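Local structure of pesticidal crystal protein Cry4Aa (Bacillus thuringiensis, 2C9K) at residues E303-T308 with N338-L343; N311-H316 with S374-F379. The protein kills mosquito larvae by binding to midgut epithelial cells and promoting their colloid-osmotic lysis, as a pore-forming crystal toxin. One frame throughout, in Å; residues are numbered along the deposited sequence.

Contact 1 of 2, residues E303-T308 with N338-L343; sequences EKAQTT and NVTDKL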
loop_
_atom_site.group_PDB
_atom_site.type_symbol
_atom_site.label_atom_id
_atom_site.label_comp_id
_atom_site.label_asym_id
_atom_site.label_seq_id
_atom_site.Cartn_x
_atom_site.Cartn_y
_atom_site.Cartn_z
ATOM N N GLU A 303 -4.022 -30.765 12.233
ATOM C CA GLU A 303 -4.683 -30.918 13.527
ATOM C C GLU A 303 -4.134 -32.179 14.181
ATOM O O GLU A 303 -3.451 -32.969 13.533
ATOM C CB GLU A 303 -6.188 -31.071 13.340
ATOM C CG GLU A 303 -6.546 -32.205 12.398
ATOM C CD GLU A 303 -8.021 -32.525 12.402
ATOM O OE1 GLU A 303 -8.832 -31.615 12.127
ATOM O OE2 GLU A 303 -8.365 -33.694 12.677
ATOM N N LYS A 304 -4.433 -32.375 15.461
ATOM C CA LYS A 304 -3.949 -33.559 16.162
ATOM C C LYS A 304 -4.811 -34.783 15.850
ATOM O O LYS A 304 -6.022 -34.666 15.639
ATOM C CB LYS A 304 -3.913 -33.300 17.674
ATOM C CG LYS A 304 -2.803 -32.342 18.095
ATOM C CD LYS A 304 -2.734 -32.149 19.598
ATOM C CE LYS A 304 -3.936 -31.389 20.118
ATOM N NZ LYS A 304 -3.816 -31.149 21.589
ATOM N N ALA A 305 -4.176 -35.953 15.814
ATOM C CA ALA A 305 -4.869 -37.209 15.525
ATOM C C ALA A 305 -6.005 -37.503 16.499
ATOM O O ALA A 305 -6.976 -38.172 16.142
ATOM C CB ALA A 305 -3.883 -38.356 15.537
ATOM N N GLN A 306 -5.887 -37.007 17.726
ATOM C CA GLN A 306 -6.914 -37.233 18.732
ATOM C C GLN A 306 -8.293 -36.894 18.179
ATOM O O GLN A 306 -8.421 -36.355 17.079
ATOM C CB GLN A 306 -6.647 -36.376 19.969
ATOM C CG GLN A 306 -6.963 -34.898 19.788
ATOM C CD GLN A 306 -6.777 -34.090 21.065
ATOM O OE1 GLN A 306 -5.652 -33.854 21.512
ATOM N NE2 GLN A 306 -7.886 -33.664 21.659
ATOM N N THR A 307 -9.324 -37.215 18.953
ATOM C CA THR A 307 -10.700 -36.938 18.561
ATOM C C THR A 307 -11.402 -36.250 19.711
ATOM O O THR A 307 -12.432 -35.606 19.526
ATOM C CB THR A 307 -11.474 -38.221 18.249
ATOM O OG1 THR A 307 -10.747 -38.999 17.290
ATOM C CG2 THR A 307 -12.849 -37.879 17.688
ATOM N N THR A 308 -10.841 -36.403 20.905
ATOM C CA THR A 308 -11.406 -35.793 22.100
ATOM C C THR A 308 -11.352 -34.280 21.965
ATOM O O THR A 308 -10.494 -33.746 21.264
ATOM C CB THR A 308 -10.624 -36.210 23.347
ATOM O OG1 THR A 308 -9.231 -35.943 23.142
ATOM C CG2 THR A 308 -10.820 -37.695 23.625
ATOM N N ASN A 338 3.564 -32.575 14.106
ATOM C CA ASN A 338 3.744 -33.947 14.560
ATOM C C ASN A 338 3.829 -34.736 13.256
ATOM O O ASN A 338 3.704 -34.159 12.178
ATOM C CB ASN A 338 2.532 -34.440 15.364
ATOM C CG ASN A 338 1.786 -33.316 16.075
ATOM O OD1 ASN A 338 2.326 -32.645 16.965
ATOM N ND2 ASN A 338 0.523 -33.114 15.684
ATOM N N VAL A 339 4.026 -36.046 13.341
ATOM C CA VAL A 339 4.112 -36.864 12.132
ATOM C C VAL A 339 2.831 -37.668 11.924
ATOM O O VAL A 339 2.642 -38.295 10.881
ATOM C CB VAL A 339 5.302 -37.842 12.209
ATOM C CG1 VAL A 339 5.528 -38.496 10.856
ATOM C CG2 VAL A 339 6.552 -37.101 12.679
ATOM N N THR A 340 1.952 -37.628 12.922
ATOM C CA THR A 340 0.692 -38.355 12.873
ATOM C C THR A 340 -0.525 -37.436 12.898
ATOM O O THR A 340 -1.596 -37.845 13.342
ATOM C CB THR A 340 0.570 -39.322 14.067
ATOM O OG1 THR A 340 0.520 -38.566 15.284
ATOM C CG2 THR A 340 1.759 -40.285 14.106
ATOM N N ASP A 341 -0.369 -36.203 12.423
ATOM C CA ASP A 341 -1.478 -35.245 12.410
ATOM C C ASP A 341 -2.224 -35.169 11.084
ATOM O O ASP A 341 -1.694 -35.533 10.038
ATOM C CB ASP A 341 -0.977 -33.853 12.790
ATOM C CG ASP A 341 0.466 -33.633 12.412
ATOM O OD1 ASP A 341 0.889 -34.140 11.348
ATOM O OD2 ASP A 341 1.172 -32.941 13.180
ATOM N N LYS A 342 -3.461 -34.684 11.143
ATOM C CA LYS A 342 -4.310 -34.563 9.965
ATOM C C LYS A 342 -4.271 -33.199 9.291
ATOM O O LYS A 342 -4.290 -32.160 9.949
ATOM C CB LYS A 342 -5.766 -34.873 10.318
ATOM C CG LYS A 342 -6.155 -36.334 10.226
ATOM C CD LYS A 342 -7.673 -36.469 10.240
ATOM C CE LYS A 342 -8.299 -35.735 9.056
ATOM N NZ LYS A 342 -9.790 -35.798 9.056
ATOM N N LEU A 343 -4.254 -33.216 7.965
ATOM C CA LEU A 343 -4.222 -31.995 7.189
ATOM C C LEU A 343 -5.639 -31.504 6.876
ATOM O O LEU A 343 -6.444 -32.224 6.289
ATOM C CB LEU A 343 -3.436 -32.231 5.891
ATOM C CG LEU A 343 -2.972 -30.995 5.104
ATOM C CD1 LEU A 343 -2.199 -30.075 6.034
ATOM C CD2 LEU A 343 -2.099 -31.399 3.929
#
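E303 and K342 form an antiparallel hydrogen-bonded pair where strand 342-347 joins strand 294-303 in a four-stranded Greek-key sheet, one of the sheets of the beta-prism that is the middle domain of Cry toxins. The amide N of E303 donates to O of K342 at 2.7 Å, and the amide N of K342 returns a second bond to O of E303 that is less certain, because the placement of that O is doubtful. Both side chains stand on the same face of the sheet, side by side and pointing the same way. The E303 CG, turned between its own N and carbonyl carbon (chi1 55°), rests 3.5 Å from CB of K342. Farther out, OE2 of E303 lies beside the aliphatic part of K342, 3.8 Å from CD, but its 4.4 Å to NZ of K342 is too long for a salt bridge. The carboxylate is held instead through OE1, which accepts from the amide N of G394 and forms a salt bridge with K344. Beyond the paired residues the chains part into surface loops, where CB of A305 lies against O of T340. The 303-308 loop also bonds within itself, NE2 of Q306 donating to O of T308. On the other flank, CG of K304 passes 4.2 Å from ND2 of N338, an amide nitrogen that bonds to OG1 of T314.

Contact 2 of 2, residues N311-H316 with S374-F379; sequences NFFTSH and SKMDFF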
loop_
_atom_site.group_PDB
_atom_site.type_symbol
_atom_site.label_atom_id
_atom_site.label_comp_id
_atom_site.label_asym_id
_atom_site.label_seq_id
_atom_site.Cartn_x
_atom_site.Cartn_y
_atom_site.Cartn_z
ATOM N N ASN A 311 -8.997 -29.859 20.495
ATOM C CA ASN A 311 -7.991 -30.100 19.475
ATOM C C ASN A 311 -7.634 -28.703 18.964
ATOM O O ASN A 311 -8.385 -27.742 19.157
ATOM C CB ASN A 311 -8.558 -30.947 18.327
ATOM C CG ASN A 311 -7.474 -31.700 17.553
ATOM O OD1 ASN A 311 -6.366 -31.196 17.346
ATOM N ND2 ASN A 311 -7.799 -32.912 17.111
ATOM N N PHE A 312 -6.471 -28.586 18.344
ATOM C CA PHE A 312 -6.051 -27.315 17.802
ATOM C C PHE A 312 -5.084 -27.581 16.669
ATOM O O PHE A 312 -4.649 -28.719 16.465
ATOM C CB PHE A 312 -5.414 -26.438 18.893
ATOM C CG PHE A 312 -4.260 -27.078 19.608
ATOM C CD1 PHE A 312 -3.059 -27.326 18.951
ATOM C CD2 PHE A 312 -4.368 -27.418 20.951
ATOM C CE1 PHE A 312 -1.983 -27.904 19.618
ATOM C CE2 PHE A 312 -3.299 -27.994 21.625
ATOM C CZ PHE A 312 -2.103 -28.238 20.954
ATOM N N PHE A 313 -4.761 -26.540 15.911
ATOM C CA PHE A 313 -3.850 -26.720 14.806
ATOM C C PHE A 313 -2.412 -26.690 15.278
ATOM O O PHE A 313 -1.899 -25.693 15.784
ATOM C CB PHE A 313 -4.128 -25.685 13.721
ATOM C CG PHE A 313 -5.452 -25.885 13.039
ATOM C CD1 PHE A 313 -6.424 -24.889 13.062
ATOM C CD2 PHE A 313 -5.741 -27.091 12.403
ATOM C CE1 PHE A 313 -7.665 -25.091 12.464
ATOM C CE2 PHE A 313 -6.976 -27.305 11.802
ATOM C CZ PHE A 313 -7.943 -26.304 11.831
ATOM N N THR A 314 -1.785 -27.843 15.131
ATOM C CA THR A 314 -0.415 -28.048 15.522
ATOM C C THR A 314 0.563 -27.179 14.757
ATOM O O THR A 314 1.430 -26.540 15.352
ATOM C CB THR A 314 -0.065 -29.520 15.325
ATOM O OG1 THR A 314 -0.270 -30.209 16.564
ATOM C CG2 THR A 314 1.359 -29.698 14.847
ATOM N N SER A 315 0.413 -27.162 13.437
ATOM C CA SER A 315 1.305 -26.406 12.562
ATOM C C SER A 315 0.581 -26.030 11.269
ATOM O O SER A 315 -0.600 -26.337 11.113
ATOM C CB SER A 315 2.518 -27.275 12.234
ATOM O OG SER A 315 2.088 -28.550 11.784
ATOM N N HIS A 316 1.278 -25.370 10.347
ATOM C CA HIS A 316 0.652 -25.003 9.082
ATOM C C HIS A 316 1.649 -24.571 8.025
ATOM O O HIS A 316 2.824 -24.392 8.311
ATOM C CB HIS A 316 -0.370 -23.879 9.287
ATOM C CG HIS A 316 0.243 -22.525 9.456
ATOM N ND1 HIS A 316 0.941 -22.156 10.584
ATOM C CD2 HIS A 316 0.253 -21.445 8.639
ATOM C CE1 HIS A 316 1.350 -20.906 10.458
ATOM N NE2 HIS A 316 0.946 -20.452 9.287
ATOM N N SER A 374 -7.496 -23.028 16.820
ATOM C CA SER A 374 -8.204 -24.296 16.759
ATOM C C SER A 374 -9.391 -24.213 15.806
ATOM O O SER A 374 -9.957 -25.235 15.423
ATOM C CB SER A 374 -8.686 -24.715 18.154
ATOM O OG SER A 374 -9.740 -23.883 18.615
ATOM N N LYS A 375 -9.760 -23.000 15.410
ATOM C CA LYS A 375 -10.884 -22.825 14.499
ATOM C C LYS A 375 -10.803 -21.508 13.715
ATOM O O LYS A 375 -10.360 -20.483 14.244
ATOM C CB LYS A 375 -12.192 -22.877 15.292
ATOM C CG LYS A 375 -13.439 -22.758 14.440
ATOM C CD LYS A 375 -14.667 -22.537 15.300
ATOM C CE LYS A 375 -15.911 -22.372 14.440
ATOM N NZ LYS A 375 -16.121 -23.564 13.576
ATOM N N MET A 376 -11.231 -21.536 12.455
ATOM C CA MET A 376 -11.202 -20.330 11.633
ATOM C C MET A 376 -12.395 -20.182 10.696
ATOM O O MET A 376 -12.818 -21.130 10.045
ATOM C CB MET A 376 -9.911 -20.267 10.812
ATOM C CG MET A 376 -8.670 -20.019 11.633
ATOM S SD MET A 376 -7.203 -19.975 10.606
ATOM C CE MET A 376 -6.851 -21.725 10.477
ATOM N N ASP A 377 -12.922 -18.969 10.638
ATOM C CA ASP A 377 -14.049 -18.648 9.785
ATOM C C ASP A 377 -13.585 -17.638 8.760
ATOM O O ASP A 377 -13.350 -16.472 9.092
ATOM C CB ASP A 377 -15.182 -18.020 10.596
ATOM C CG ASP A 377 -15.878 -19.011 11.488
ATOM O OD1 ASP A 377 -16.659 -18.561 12.354
ATOM O OD2 ASP A 377 -15.654 -20.233 11.320
ATOM N N PHE A 378 -13.458 -18.084 7.515
ATOM C CA PHE A 378 -13.034 -17.202 6.445
ATOM C C PHE A 378 -14.227 -16.554 5.755
ATOM O O PHE A 378 -15.280 -17.170 5.577
ATOM C CB PHE A 378 -12.209 -17.974 5.411
ATOM C CG PHE A 378 -11.006 -18.657 5.990
ATOM C CD1 PHE A 378 -11.115 -19.921 6.564
ATOM C CD2 PHE A 378 -9.768 -18.026 5.996
ATOM C CE1 PHE A 378 -10.008 -20.547 7.137
ATOM C CE2 PHE A 378 -8.657 -18.645 6.567
ATOM C CZ PHE A 378 -8.779 -19.909 7.140
ATOM N N PHE A 379 -14.062 -15.288 5.400
ATOM C CA PHE A 379 -15.089 -14.561 4.680
ATOM C C PHE A 379 -14.480 -14.276 3.318
ATOM O O PHE A 379 -13.773 -13.291 3.112
ATOM C CB PHE A 379 -15.471 -13.288 5.420
ATOM C CG PHE A 379 -16.349 -13.538 6.610
ATOM C CD1 PHE A 379 -17.563 -14.209 6.459
ATOM C CD2 PHE A 379 -15.971 -13.114 7.881
ATOM C CE1 PHE A 379 -18.389 -14.455 7.555
ATOM C CE2 PHE A 379 -16.788 -13.354 8.984
ATOM C CZ PHE A 379 -18.002 -14.028 8.821
#
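F313 reaches across to S374 and M376 through CD1 and CE1 of its ring. Its CB points toward 374-379, and CG is set anti to the carbonyl carbon, beside the backbone N (chi1 -68°). From there CD1 comes to 4.1 Å from both the carbonyl C of S374 and CE of M376. The next atom, CE1, sits 3.7 Å from O of S374 and 4.0 Å from the same methionine methyl. M376 meets the ring obliquely, its chain bent at the last torsion (chi3 -84°), which sets where CE lies. This is packing between two sheets of the beta-prism: strands 313-316 and 374-379 belong to different Greek-key sheets, and the axes of these short segments, 61° apart in direction, approach to 8.4 Å. F301, from the strand next to 313-322, meets the F313 ring edge-to-face and also touches M376. Nearer the start of strand 373-381, CB of S374 packs 3.8 Å from CB of F312 and lies near O of N311. S374 and K375 together face I360 in a classic beta bulge, and OG of S374 makes a weak hydrogen bond to O of I360. The backbone of F313 bonds to that of I373, and O of F313 accepts from ND2 of N372.

How the contacts relate
From the N terminus, the chain leaves strand 294-303 through the 303-308 loop and turns back at 311-316 into strand 313-322. Strand 329-335 follows, and at 338-343 contact 1 closes a loop containing the hairpin of strands 313-322 and 329-335, completing one four-stranded sheet. After strand 342-347 the chain passes to the next sheet, entering it with strand 353-362, and at 374-379 contact 2 closes a longer loop back to 311-316. The two closures therefore cross, their segments alternating along the sequence. Contact 1 lies at the surface within one sheet, whereas contact 2 is buried between sheets. They meet where O of K304 probably accepts a hydrogen bond from ND2 of N311, 2.9 Å away, with NZ of K304 packed near the F312 ring.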